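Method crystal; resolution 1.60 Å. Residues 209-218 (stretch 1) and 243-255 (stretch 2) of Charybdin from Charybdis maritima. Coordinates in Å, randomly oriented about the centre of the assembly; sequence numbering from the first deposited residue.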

# COMPACT_ATOMS: atom_id res chain seq x y z
N ILE A 209 18.08 1.72 2.60
CA ILE A 209 18.14 1.12 3.95
C ILE A 209 18.72 -0.28 3.89
O ILE A 209 19.67 -0.59 4.63
CB ILE A 209 16.76 1.12 4.60
CG1 ILE A 209 16.35 2.57 4.91
CG2 ILE A 209 16.73 0.27 5.88
CD1 ILE A 209 14.88 2.71 5.10
N LEU A 210 18.21 -1.14 3.01
CA LEU A 210 18.72 -2.51 2.95
C LEU A 210 20.13 -2.55 2.35
O LEU A 210 20.95 -3.35 2.78
CB LEU A 210 17.79 -3.40 2.15
CG LEU A 210 16.44 -3.63 2.80
CD1 LEU A 210 15.68 -4.67 2.01
CD2 LEU A 210 16.58 -4.06 4.26
N LYS A 211 20.42 -1.70 1.38
CA LYS A 211 21.78 -1.70 0.81
C LYS A 211 22.76 -1.20 1.87
O LYS A 211 23.90 -1.71 1.96
CB LYS A 211 21.84 -0.92 -0.52
CG LYS A 211 23.02 -1.33 -1.38
CD LYS A 211 22.85 -2.65 -2.06
CE LYS A 211 24.06 -2.95 -2.93
NZ LYS A 211 23.96 -4.27 -3.58
N SER A 212 22.37 -0.21 2.68
CA SER A 212 23.22 0.26 3.78
C SER A 212 23.52 -0.87 4.77
O SER A 212 24.66 -1.01 5.23
CB SER A 212 22.59 1.43 4.52
OG SER A 212 22.64 2.58 3.70
N ASN A 213 22.52 -1.69 5.08
CA ASN A 213 22.70 -2.79 6.04
C ASN A 213 23.59 -3.90 5.48
O ASN A 213 24.31 -4.55 6.22
CB ASN A 213 21.33 -3.35 6.44
CG ASN A 213 21.38 -4.29 7.66
OD1 ASN A 213 21.77 -3.89 8.74
ND2 ASN A 213 20.90 -5.50 7.49
N ALA A 214 23.52 -4.08 4.16
CA ALA A 214 24.19 -5.22 3.51
C ALA A 214 25.58 -4.94 3.04
O ALA A 214 26.40 -5.86 3.02
CB ALA A 214 23.40 -5.64 2.29
N ASP A 215 25.81 -3.72 2.55
CA ASP A 215 26.97 -3.43 1.67
C ASP A 215 27.83 -2.34 2.29
O ASP A 215 27.48 -1.16 2.25
CB ASP A 215 26.46 -3.02 0.28
CG ASP A 215 27.56 -2.79 -0.74
OD1 ASP A 215 28.75 -2.82 -0.36
OD2 ASP A 215 27.24 -2.55 -1.94
N PRO A 216 29.00 -2.71 2.86
CA PRO A 216 29.84 -1.74 3.51
C PRO A 216 30.37 -0.62 2.60
O PRO A 216 30.76 0.44 3.10
CB PRO A 216 31.02 -2.57 4.03
CG PRO A 216 30.56 -3.93 4.07
CD PRO A 216 29.55 -4.07 2.96
N CYS A 217 30.36 -0.87 1.28
CA CYS A 217 30.81 0.09 0.30
C CYS A 217 29.72 1.04 -0.19
O CYS A 217 30.02 1.98 -0.92
CB CYS A 217 31.41 -0.64 -0.89
SG CYS A 217 32.94 -1.57 -0.39
N TYR A 218 28.48 0.82 0.22
CA TYR A 218 27.38 1.67 -0.21
C TYR A 218 27.46 2.98 0.57
O TYR A 218 27.69 2.99 1.78
CB TYR A 218 26.04 0.99 0.04
CG TYR A 218 24.86 1.85 -0.32
CD1 TYR A 218 24.48 2.03 -1.65
CD2 TYR A 218 24.15 2.53 0.66
CE1 TYR A 218 23.39 2.84 -1.98
CE2 TYR A 218 23.07 3.34 0.35
CZ TYR A 218 22.71 3.50 -0.98
OH TYR A 218 21.63 4.33 -1.28
N VAL A 243 9.49 -2.50 4.93
CA VAL A 243 10.55 -2.24 3.96
C VAL A 243 10.46 -3.16 2.74
O VAL A 243 10.38 -4.37 2.91
CB VAL A 243 11.93 -2.42 4.64
CG1 VAL A 243 13.02 -2.09 3.68
CG2 VAL A 243 12.01 -1.58 5.92
N GLU A 244 10.50 -2.61 1.52
CA GLU A 244 10.54 -3.43 0.32
C GLU A 244 11.90 -4.10 0.18
O GLU A 244 12.89 -3.52 0.58
CB GLU A 244 10.29 -2.56 -0.91
CG GLU A 244 9.87 -3.35 -2.09
CD GLU A 244 9.75 -2.56 -3.34
OE1 GLU A 244 10.68 -1.82 -3.67
OE2 GLU A 244 8.71 -2.71 -4.04
N GLN A 245 11.97 -5.29 -0.43
CA GLN A 245 13.24 -6.03 -0.57
C GLN A 245 13.53 -6.33 -2.03
O GLN A 245 13.17 -7.37 -2.54
CB GLN A 245 13.20 -7.33 0.24
CG GLN A 245 14.56 -8.00 0.28
CD GLN A 245 14.61 -9.28 1.08
OE1 GLN A 245 15.72 -9.75 1.36
NE2 GLN A 245 13.45 -9.84 1.48
N HIS A 246 14.21 -5.40 -2.70
CA HIS A 246 14.63 -5.59 -4.08
C HIS A 246 15.81 -6.60 -4.16
O HIS A 246 16.69 -6.59 -3.31
CB HIS A 246 15.04 -4.24 -4.67
CG HIS A 246 15.28 -4.28 -6.14
ND1 HIS A 246 14.39 -3.77 -7.06
CD2 HIS A 246 16.30 -4.79 -6.86
CE1 HIS A 246 14.86 -3.97 -8.28
NE2 HIS A 246 16.02 -4.58 -8.19
N PRO A 247 15.80 -7.52 -5.14
CA PRO A 247 16.90 -8.49 -5.29
C PRO A 247 18.31 -7.91 -5.35
O PRO A 247 19.26 -8.57 -4.94
CB PRO A 247 16.58 -9.19 -6.62
CG PRO A 247 15.13 -9.08 -6.73
CD PRO A 247 14.73 -7.77 -6.13
N ASP A 248 18.47 -6.71 -5.90
CA ASP A 248 19.78 -6.04 -5.91
C ASP A 248 20.37 -5.86 -4.51
O ASP A 248 21.58 -5.74 -4.37
CB ASP A 248 19.71 -4.67 -6.58
CG ASP A 248 19.48 -4.74 -8.10
OD1 ASP A 248 19.34 -3.64 -8.70
OD2 ASP A 248 19.46 -5.85 -8.70
N THR A 249 19.54 -5.85 -3.47
CA THR A 249 20.04 -5.70 -2.10
C THR A 249 20.80 -6.94 -1.62
O THR A 249 21.54 -6.86 -0.59
CB THR A 249 18.91 -5.35 -1.12
OG1 THR A 249 17.97 -6.42 -1.07
CG2 THR A 249 18.21 -4.06 -1.53
N ARG A 250 20.65 -8.05 -2.34
CA ARG A 250 21.27 -9.33 -2.01
C ARG A 250 22.45 -9.62 -2.94
O ARG A 250 23.07 -10.70 -2.83
CB ARG A 250 20.26 -10.47 -2.12
CG ARG A 250 18.84 -10.08 -1.83
CD ARG A 250 18.32 -10.65 -0.57
NE ARG A 250 18.24 -12.09 -0.68
CZ ARG A 250 17.49 -12.89 0.08
NH1 ARG A 250 16.69 -12.42 1.02
NH2 ARG A 250 17.55 -14.19 -0.13
N SER A 251 22.72 -8.73 -3.89
CA SER A 251 23.91 -8.87 -4.76
C SER A 251 25.15 -8.85 -3.86
O SER A 251 25.16 -8.25 -2.79
CB SER A 251 24.00 -7.77 -5.83
OG SER A 251 23.11 -7.96 -6.95
N PRO A 252 26.22 -9.51 -4.30
CA PRO A 252 27.41 -9.42 -3.48
C PRO A 252 27.84 -7.97 -3.25
O PRO A 252 27.81 -7.16 -4.17
CB PRO A 252 28.47 -10.16 -4.29
CG PRO A 252 27.77 -10.91 -5.31
CD PRO A 252 26.40 -10.38 -5.48
N PRO A 253 28.17 -7.61 -2.01
CA PRO A 253 28.63 -6.26 -1.68
C PRO A 253 29.97 -5.86 -2.28
O PRO A 253 30.72 -6.71 -2.78
CB PRO A 253 28.73 -6.29 -0.15
CG PRO A 253 27.87 -7.34 0.28
CD PRO A 253 27.95 -8.41 -0.79
N CYS A 254 30.23 -4.56 -2.23
CA CYS A 254 31.50 -3.97 -2.67
C CYS A 254 31.86 -4.41 -4.07
O CYS A 254 33.00 -4.75 -4.37
CB CYS A 254 32.61 -4.26 -1.67
SG CYS A 254 32.31 -3.50 -0.09
N ALA A 255 30.87 -4.33 -4.95
CA ALA A 255 31.06 -4.64 -6.34
C ALA A 255 31.86 -3.48 -6.94
O ALA A 255 31.83 -2.38 -6.40
CB ALA A 255 29.76 -4.77 -7.04
O HOH W 1 24.12 -5.96 -1.41
O HOH W 2 26.54 -4.79 -4.83
O HOH W 3 28.34 -2.85 -4.28

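This contact pins the end of a helix to a loop that contains a short 3-10 segment and three prolines, and it does so in three ways: a buried apolar patch at one end, a lysine that gathers backbone carbonyls in the middle, and a disulfide braced by an aspartate at the other end.

The apolar patch centres on Leu-210, whose CA-to-CB bond points toward the other stretch (rotamer m, t). Its CG lies 3.9 Å from Val-243 CG1, and its CB lies 3.8 Å from Thr-249 CG2. While that methyl meets Leu-210, the Thr-249 hydroxyl is used locally: OG1 donates to His-246 O at 2.6 Å, reaching back from within the 3-10 segment to the residue just before it.

Lys-211 starts sideways, yet its long chain passes Thr-249 and brings the ammonium to where that segment ends. NZ donates to Asp-248 O at 2.9 Å and to two waters. Water 1 relays it to the carbonyls of Thr-249 and Ser-251, and water 2 to that of Pro-252, so one cation serves four backbone carbonyls, directly or through water.

Asp-215, the first residue to leave helical geometry, organises the covalent end. Its OD1 accepts from Cys-217 N (3.0 Å), inside the type I turn from Asp-215 to Tyr-218, and from Cys-254 N (3.0 Å) across the contact. A single oxygen thus holds the backbones of both half-cystines, while OD2 takes a hydrogen bond from water 3 at 2.6 Å, and that water accepts from Ala-255 N. The disulfide, Cys-217 SG to Cys-254 SG at 2.1 Å, has a chi3 of 93°, close to the relaxed value, with both chi1 angles m. Beside it, Pro-216 CD packs 3.9 Å from Pro-253 CB.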